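Local coordinates for nitrogenase molybdenum-iron protein alpha chain (Clostridium pasteurianum, PDB 4WES) that forms the alpha subunit of the molybdenum-iron component of nitrogenase, which reduces dinitrogen to ammonium at an iron-molybdenum cofactor, at residues W281-V293 and S348-V360. Numbering follows the deposited sequence.
Sequences WIKCNFIGVDGIV and SHTYMNMLKSFGV
With CG of Asn353 set between its backbone N and carbonyl carbon (chi1 78°), the amide reaches the turn at Ile287 and Gly288, while Asn285, its CG anti to the backbone N (chi1 -177°), extends toward Thr350. Asn353 ND2 donates to Ile287 O (2.9 Å), the loop carbonyl just before the N-cap. Asn353 OD1 faces the first turn of helix 289-303, accepting a weak bond from Gly291 N and a 2.7 Å bond from a water that itself accepts from Asp290 N. Asn285 ND2 gives an almost straight bond to a lone pair of Thr350 O (3.0 Å); Asn285 OD1 closes an Asx turn with Ile287 N, which stands above its carbonyl plane. A second water donates to Thr350 O (2.6 Å) and accepts from Met354 N. In the conformer described, Ile287 CG2 sits over the centre of the Tyr351 ring in a CH-pi contact (3.6 Å) and meets Met354 CE. N-cap Gly288 has no side chain to hold the backbones apart, and its CA lies 4.4 Å from Met354 CA. A helix N-terminus docked through Asn353 thus joins the parallel sheet with edge strand 281-283 to the helices linking strands 338-343 and 361-367 of another sheet, the Thr350 side chain about 7 Å from the bound iron-molybdenum cofactor.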
ATOM      1  N   TRP A 281      12.937 -45.852 -23.007  1.00 12.06           N
ATOM      2  CA  TRP A 281      12.143 -44.666 -22.704  1.00 10.65           C
ATOM      3  C   TRP A 281      10.797 -44.748 -23.390  1.00 11.20           C
ATOM      4  O   TRP A 281      10.657 -45.393 -24.422  1.00 12.27           O
ATOM      5  CB  TRP A 281      12.857 -43.382 -23.067  1.00 11.71           C
ATOM      6  CG  TRP A 281      13.226 -43.120 -24.505  1.00 11.82           C
ATOM      7  CD1 TRP A 281      14.361 -43.532 -25.149  1.00 12.28           C
ATOM      8  CD2 TRP A 281      12.480 -42.357 -25.462  1.00 11.29           C
ATOM      9  NE1 TRP A 281      14.394 -43.023 -26.424  1.00 13.62           N
ATOM     10  CE2 TRP A 281      13.246 -42.302 -26.640  1.00 11.51           C
ATOM     11  CE3 TRP A 281      11.248 -41.693 -25.424  1.00 12.23           C
ATOM     12  CZ2 TRP A 281      12.808 -41.638 -27.784  1.00 13.81           C
ATOM     13  CZ3 TRP A 281      10.831 -41.029 -26.543  1.00 14.05           C
ATOM     14  CH2 TRP A 281      11.618 -40.983 -27.689  1.00 14.37           C
ATOM     15  N   ILE A 282       9.801 -44.095 -22.785  1.00 11.23           N
ATOM     16  CA  ILE A 282       8.523 -43.889 -23.428  1.00 11.43           C
ATOM     17  C   ILE A 282       8.241 -42.416 -23.427  1.00 10.30           C
ATOM     18  O   ILE A 282       8.604 -41.678 -22.510  1.00 11.40           O
ATOM     19  CB  ILE A 282       7.342 -44.628 -22.750  1.00 12.68           C
ATOM     20  CG1 ILE A 282       7.202 -44.271 -21.264  1.00 13.29           C
ATOM     21  CG2 ILE A 282       7.451 -46.113 -22.940  1.00 14.18           C
ATOM     22  CD1 ILE A 282       5.866 -44.702 -20.695  1.00 15.35           C
ATOM     23  N   LYS A 283       7.584 -41.947 -24.495  1.00 10.97           N
ATOM     24  CA  LYS A 283       7.001 -40.612 -24.422  1.00 11.07           C
ATOM     25  C   LYS A 283       5.902 -40.605 -23.399  1.00 11.41           C
ATOM     26  O   LYS A 283       5.099 -41.511 -23.346  1.00 16.10           O
ATOM     27  CB  LYS A 283       6.465 -40.210 -25.801  1.00 11.94           C
ATOM     28  CG  LYS A 283       5.988 -38.751 -25.892  1.00 11.50           C
ATOM     29  CD  LYS A 283       7.161 -37.780 -25.833  1.00 11.23           C
ATOM     30  CE  LYS A 283       6.736 -36.320 -25.719  1.00 11.60           C
ATOM     31  NZ  LYS A 283       5.904 -36.021 -24.524  1.00 10.98           N
ATOM     32  N   CYS A 284       5.899 -39.607 -22.535  1.00 10.11           N
ATOM     33  CA  CYS A 284       4.828 -39.430 -21.551  1.00 10.51           C
ATOM     34  C   CYS A 284       4.180 -38.053 -21.744  1.00  9.74           C
ATOM     35  O   CYS A 284       4.742 -37.162 -22.382  1.00 10.69           O
ATOM     36  CB  CYS A 284       5.345 -39.521 -20.111  1.00 10.62           C
ATOM     37  SG  CYS A 284       6.505 -38.225 -19.599  1.00 11.23           S
ATOM     38  N   ASN A 285       2.997 -37.893 -21.169  1.00  9.68           N
ATOM     39  CA  ASN A 285       2.411 -36.566 -21.077  1.00 10.15           C
ATOM     40  C   ASN A 285       1.567 -36.497 -19.830  1.00  9.48           C
ATOM     41  O   ASN A 285       0.454 -37.019 -19.777  1.00 10.81           O
ATOM     42  CB  ASN A 285       1.571 -36.235 -22.305  1.00 10.14           C
ATOM     43  CG  ASN A 285       1.046 -34.822 -22.220  1.00  9.45           C
ATOM     44  OD1 ASN A 285       1.537 -34.036 -21.432  1.00  9.94           O
ATOM     45  ND2 ASN A 285       0.063 -34.481 -23.048  1.00 10.21           N
ATOM     46  N   PHE A 286       2.096 -35.799 -18.835  1.00  9.38           N
ATOM     47  CA  PHE A 286       1.404 -35.625 -17.565  1.00  9.41           C
ATOM     48  C   PHE A 286       0.502 -34.379 -17.544  1.00  9.73           C
ATOM     49  O   PHE A 286       0.058 -33.971 -16.482  1.00 11.54           O
ATOM     50  CB  PHE A 286       2.397 -35.574 -16.401  1.00 10.97           C
ATOM     51  CG  PHE A 286       3.007 -36.901 -16.077  1.00 10.99           C
ATOM     52  CD1 PHE A 286       4.273 -37.252 -16.535  1.00 11.98           C
ATOM     53  CD2 PHE A 286       2.325 -37.796 -15.282  1.00 13.76           C
ATOM     54  CE1 PHE A 286       4.802 -38.498 -16.221  1.00 13.07           C
ATOM     55  CE2 PHE A 286       2.878 -39.022 -14.963  1.00 16.07           C
ATOM     56  CZ  PHE A 286       4.117 -39.368 -15.437  1.00 13.78           C
ATOM     57  N   ILE A 287       0.189 -33.811 -18.715  1.00  9.75           N
ATOM     58  CA  ILE A 287      -0.718 -32.673 -18.769  0.51  8.67           C
ATOM     59  C   ILE A 287      -2.063 -33.107 -19.374  1.00  9.20           C
ATOM     60  O   ILE A 287      -2.119 -33.730 -20.444  1.00 10.14           O
ATOM     61  CB  ILE A 287      -0.069 -31.535 -19.562  0.51  8.85           C
ATOM     62  CG1 ILE A 287       1.251 -31.144 -18.894  0.51  8.03           C
ATOM     63  CG2 ILE A 287      -0.993 -30.341 -19.611  0.51  8.65           C
ATOM     64  CD1 ILE A 287       2.246 -30.428 -19.769  0.51  9.51           C
ATOM     65  N   GLY A 288      -3.137 -32.826 -18.642  1.00  8.91           N
ATOM     66  CA  GLY A 288      -4.477 -33.194 -19.027  1.00  9.33           C
ATOM     67  C   GLY A 288      -4.885 -34.539 -18.511  1.00  9.49           C
ATOM     68  O   GLY A 288      -4.074 -35.469 -18.473  1.00 10.90           O
ATOM     69  N   VAL A 289      -6.151 -34.708 -18.176  1.00  9.75           N
ATOM     70  CA  VAL A 289      -6.617 -36.011 -17.664  1.00 10.39           C
ATOM     71  C   VAL A 289      -6.299 -37.107 -18.665  1.00 10.05           C
ATOM     72  O   VAL A 289      -5.781 -38.168 -18.299  1.00 11.12           O
ATOM     73  CB  VAL A 289      -8.134 -35.984 -17.403  1.00 11.02           C
ATOM     74  CG1 VAL A 289      -8.658 -37.361 -17.035  1.00 13.95           C
ATOM     75  CG2 VAL A 289      -8.474 -35.019 -16.273  1.00 12.20           C
ATOM     76  N   ASP A 290      -6.650 -36.909 -19.936  1.00  9.88           N
ATOM     77  CA  ASP A 290      -6.439 -38.000 -20.894  1.00 10.65           C
ATOM     78  C   ASP A 290      -4.960 -38.325 -21.050  1.00 10.90           C
ATOM     79  O   ASP A 290      -4.574 -39.493 -21.149  1.00 12.21           O
ATOM     80  CB  ASP A 290      -7.077 -37.686 -22.255  1.00 11.80           C
ATOM     81  CG  ASP A 290      -8.588 -37.692 -22.237  1.00 13.47           C
ATOM     82  OD1 ASP A 290      -9.197 -38.211 -21.307  1.00 16.23           O
ATOM     83  OD2 ASP A 290      -9.173 -37.181 -23.194  1.00 16.92           O
ATOM     84  N   GLY A 291      -4.136 -37.288 -21.043  1.00 11.16           N
ATOM     85  CA  GLY A 291      -2.701 -37.486 -21.129  1.00 11.35           C
ATOM     86  C   GLY A 291      -2.142 -38.284 -19.973  1.00 10.38           C
ATOM     87  O   GLY A 291      -1.415 -39.262 -20.171  1.00 11.16           O
ATOM     88  N   ILE A 292      -2.489 -37.871 -18.773  1.00  9.96           N
ATOM     89  CA  ILE A 292      -2.020 -38.519 -17.567  1.00 10.21           C
ATOM     90  C   ILE A 292      -2.476 -39.962 -17.501  1.00 11.14           C
ATOM     91  O   ILE A 292      -1.677 -40.869 -17.182  1.00 11.62           O
ATOM     92  CB  ILE A 292      -2.533 -37.771 -16.318  1.00 12.48           C
ATOM     93  CG1 ILE A 292      -2.039 -36.334 -16.285  1.00 14.08           C
ATOM     94  CG2 ILE A 292      -2.139 -38.520 -15.055  1.00 17.12           C
ATOM     95  CD1 ILE A 292      -2.927 -35.423 -15.461  1.00 14.46           C
ATOM     96  N   VAL A 293      -3.744 -40.194 -17.763  1.00 10.90           N
ATOM     97  CA  VAL A 293      -4.312 -41.544 -17.688  0.52 10.13           C
ATOM     98  C   VAL A 293      -3.593 -42.490 -18.652  1.00 11.51           C
ATOM     99  O   VAL A 293      -3.218 -43.613 -18.319  1.00 12.29           O
ATOM    100  CB  VAL A 293      -5.821 -41.515 -17.968  0.52  9.11           C
ATOM    101  CG1 VAL A 293      -6.381 -42.918 -18.161  0.52  9.21           C
ATOM    102  CG2 VAL A 293      -6.539 -40.846 -16.830  0.52 10.33           C
ATOM    103  N   SER A 348       2.885 -26.611 -26.913  1.00  8.63           N
ATOM    104  CA  SER A 348       1.824 -26.473 -27.918  1.00  9.24           C
ATOM    105  C   SER A 348       1.105 -27.780 -28.137  1.00  9.15           C
ATOM    106  O   SER A 348      -0.082 -27.797 -28.467  1.00  9.92           O
ATOM    107  CB  SER A 348       2.395 -25.970 -29.250  1.00 10.53           C
ATOM    108  OG  SER A 348       3.204 -24.845 -29.030  1.00 11.90           O
ATOM    109  N   HIS A 349       1.868 -28.880 -28.022  1.00  9.25           N
ATOM    110  CA  HIS A 349       1.320 -30.202 -28.224  1.00  9.05           C
ATOM    111  C   HIS A 349       0.742 -30.777 -26.926  1.00  8.76           C
ATOM    112  O   HIS A 349      -0.396 -31.271 -26.878  1.00  9.76           O
ATOM    113  CB  HIS A 349       2.398 -31.127 -28.777  1.00  9.75           C
ATOM    114  CG  HIS A 349       1.906 -32.491 -29.094  1.00 10.01           C
ATOM    115  ND1 HIS A 349       2.752 -33.563 -29.287  1.00 11.50           N
ATOM    116  CD2 HIS A 349       0.641 -32.962 -29.250  1.00 11.08           C
ATOM    117  CE1 HIS A 349       2.016 -34.623 -29.565  1.00 12.65           C
ATOM    118  NE2 HIS A 349       0.740 -34.288 -29.554  1.00 12.00           N
ATOM    119  N   THR A 350       1.528 -30.705 -25.850  1.00  8.73           N
ATOM    120  CA  THR A 350       1.114 -31.421 -24.640  1.00  8.63           C
ATOM    121  C   THR A 350      -0.163 -30.857 -24.000  1.00  9.41           C
ATOM    122  O   THR A 350      -0.856 -31.595 -23.318  1.00  9.76           O
ATOM    123  CB  THR A 350       2.274 -31.549 -23.664  1.00  9.73           C
ATOM    124  OG1 THR A 350       2.752 -30.251 -23.373  1.00 10.23           O
ATOM    125  CG2 THR A 350       3.346 -32.442 -24.221  1.00 10.38           C
ATOM    126  N   TYR A 351      -0.459 -29.560 -24.207  1.00  8.76           N
ATOM    127  CA  TYR A 351      -1.694 -28.969 -23.692  1.00  8.97           C
ATOM    128  C   TYR A 351      -2.956 -29.272 -24.525  1.00  9.22           C
ATOM    129  O   TYR A 351      -4.066 -28.957 -24.104  1.00 10.24           O
ATOM    130  CB  TYR A 351      -1.513 -27.439 -23.462  1.00  9.48           C
ATOM    131  CG  TYR A 351      -0.863 -27.189 -22.121  1.00  8.77           C
ATOM    132  CD1 TYR A 351      -1.643 -26.848 -21.035  1.00  9.56           C
ATOM    133  CD2 TYR A 351       0.504 -27.325 -21.933  1.00  9.73           C
ATOM    134  CE1 TYR A 351      -1.086 -26.712 -19.786  1.00  9.57           C
ATOM    135  CE2 TYR A 351       1.093 -27.181 -20.674  1.00  9.32           C
ATOM    136  CZ  TYR A 351       0.299 -26.868 -19.593  1.00  9.72           C
ATOM    137  OH  TYR A 351       0.793 -26.770 -18.326  1.00 10.12           O
ATOM    138  N   MET A 352      -2.788 -29.869 -25.700  1.00  9.27           N
ATOM    139  CA  MET A 352      -3.936 -30.037 -26.597  1.00  9.87           C
ATOM    140  C   MET A 352      -5.017 -30.933 -26.023  1.00  9.46           C
ATOM    141  O   MET A 352      -6.215 -30.646 -26.203  1.00 10.19           O
ATOM    142  CB  MET A 352      -3.469 -30.598 -27.937  1.00  9.87           C
ATOM    143  CG  MET A 352      -2.837 -29.526 -28.805  1.00  9.79           C
ATOM    144  SD  MET A 352      -2.246 -30.181 -30.368  1.00 11.41           S
ATOM    145  CE  MET A 352      -1.872 -28.649 -31.215  1.00 11.10           C
ATOM    146  N   ASN A 353      -4.655 -32.052 -25.382  1.00 10.07           N
ATOM    147  CA  ASN A 353      -5.698 -32.967 -24.948  1.00  9.57           C
ATOM    148  C   ASN A 353      -6.578 -32.378 -23.845  1.00  9.61           C
ATOM    149  O   ASN A 353      -7.766 -32.678 -23.778  1.00 10.33           O
ATOM    150  CB  ASN A 353      -5.134 -34.336 -24.543  1.00 10.35           C
ATOM    151  CG  ASN A 353      -4.491 -34.359 -23.151  1.00 10.79           C
ATOM    152  OD1 ASN A 353      -5.164 -34.561 -22.147  1.00 10.50           O
ATOM    153  ND2 ASN A 353      -3.198 -34.153 -23.082  1.00 12.92           N
ATOM    154  N   MET A 354      -5.992 -31.495 -23.028  1.00  9.49           N
ATOM    155  CA  MET A 354      -6.742 -30.838 -21.974  1.00  9.63           C
ATOM    156  C   MET A 354      -7.762 -29.890 -22.602  1.00  9.27           C
ATOM    157  O   MET A 354      -8.957 -29.906 -22.257  1.00 10.13           O
ATOM    158  CB  MET A 354      -5.782 -30.116 -21.037  1.00 10.23           C
ATOM    159  CG  MET A 354      -6.505 -29.437 -19.894  1.00 11.06           C
ATOM    160  SD  MET A 354      -5.546 -29.258 -18.407  1.00 11.45           S
ATOM    161  CE  MET A 354      -4.060 -28.433 -18.997  1.00 13.22           C
ATOM    162  N   LEU A 355      -7.325 -29.065 -23.549  1.00  9.15           N
ATOM    163  CA  LEU A 355      -8.267 -28.177 -24.240  1.00  9.28           C
ATOM    164  C   LEU A 355      -9.382 -28.964 -24.920  1.00 10.43           C
ATOM    165  O   LEU A 355     -10.560 -28.581 -24.844  1.00 10.60           O
ATOM    166  CB  LEU A 355      -7.531 -27.308 -25.244  1.00  9.52           C
ATOM    167  CG  LEU A 355      -6.587 -26.280 -24.609  1.00 10.70           C
ATOM    168  CD1 LEU A 355      -5.835 -25.523 -25.682  1.00 12.74           C
ATOM    169  CD2 LEU A 355      -7.318 -25.307 -23.709  1.00 11.83           C
ATOM    170  N   LYS A 356      -9.021 -30.075 -25.561  1.00 10.29           N
ATOM    171  CA  LYS A 356     -10.035 -30.857 -26.253  1.00 10.19           C
ATOM    172  C   LYS A 356     -11.063 -31.417 -25.264  1.00 10.59           C
ATOM    173  O   LYS A 356     -12.263 -31.397 -25.545  1.00 11.29           O
ATOM    174  CB  LYS A 356      -9.393 -32.001 -27.027  1.00 11.33           C
ATOM    175  CG  LYS A 356     -10.388 -32.756 -27.895  1.00 15.41           C
ATOM    176  CD  LYS A 356      -9.713 -33.757 -28.811  1.00 20.49           C
ATOM    177  CE  LYS A 356     -10.749 -34.531 -29.626  1.00 29.31           C
ATOM    178  NZ  LYS A 356     -10.077 -35.668 -30.309  1.00 45.13           N
ATOM    179  N   SER A 357     -10.614 -31.885 -24.105  1.00 10.25           N
ATOM    180  CA  SER A 357     -11.536 -32.351 -23.089  1.00 10.97           C
ATOM    181  C   SER A 357     -12.475 -31.270 -22.578  1.00 11.89           C
ATOM    182  O   SER A 357     -13.630 -31.569 -22.233  1.00 14.50           O
ATOM    183  CB  SER A 357     -10.787 -32.957 -21.899  1.00 11.05           C
ATOM    184  OG  SER A 357     -10.120 -34.144 -22.266  1.00 13.47           O
ATOM    185  N   PHE A 358     -12.030 -30.016 -22.586  1.00 10.31           N
ATOM    186  CA  PHE A 358     -12.862 -28.887 -22.190  1.00  9.85           C
ATOM    187  C   PHE A 358     -13.825 -28.439 -23.316  1.00 10.66           C
ATOM    188  O   PHE A 358     -14.624 -27.522 -23.109  1.00 12.00           O
ATOM    189  CB  PHE A 358     -11.997 -27.667 -21.825  1.00 10.41           C
ATOM    190  CG  PHE A 358     -11.114 -27.804 -20.591  1.00 10.08           C
ATOM    191  CD1 PHE A 358     -11.119 -28.928 -19.758  1.00 10.96           C
ATOM    192  CD2 PHE A 358     -10.284 -26.762 -20.273  1.00 10.44           C
ATOM    193  CE1 PHE A 358     -10.293 -28.946 -18.648  1.00 11.99           C
ATOM    194  CE2 PHE A 358      -9.464 -26.787 -19.181  1.00 11.08           C
ATOM    195  CZ  PHE A 358      -9.462 -27.888 -18.361  1.00 10.98           C
ATOM    196  N   GLY A 359     -13.744 -29.088 -24.472  1.00 10.77           N
ATOM    197  CA  GLY A 359     -14.581 -28.723 -25.608  1.00 11.25           C
ATOM    198  C   GLY A 359     -14.054 -27.566 -26.421  1.00 11.04           C
ATOM    199  O   GLY A 359     -14.811 -26.970 -27.193  1.00 12.79           O
ATOM    200  N   VAL A 360     -12.767 -27.233 -26.239  1.00 10.28           N
ATOM    201  CA  VAL A 360     -12.119 -26.138 -26.955  1.00 10.56           C
ATOM    202  C   VAL A 360     -11.451 -26.707 -28.209  1.00 10.86           C
ATOM    203  O   VAL A 360     -10.827 -27.750 -28.176  1.00 13.67           O
ATOM    204  CB  VAL A 360     -11.107 -25.442 -26.060  1.00 10.19           C
ATOM    205  CG1 VAL A 360     -10.289 -24.409 -26.825  1.00 11.79           C
ATOM    206  CG2 VAL A 360     -11.802 -24.795 -24.867  1.00 11.29           C
TER
HETATM  207  O   HOH W   1      -3.235 -31.537 -22.247  1.00 20.89           O
HETATM  208  O   HOH W   2      -7.688 -34.456 -21.092  1.00 10.98           O
HETATM  209  O   HOH W   3      -8.739 -35.128 -24.872  1.00 13.71           O
HETATM  210  O   HOH W   4     -11.407 -36.674 -20.818  1.00 34.65           O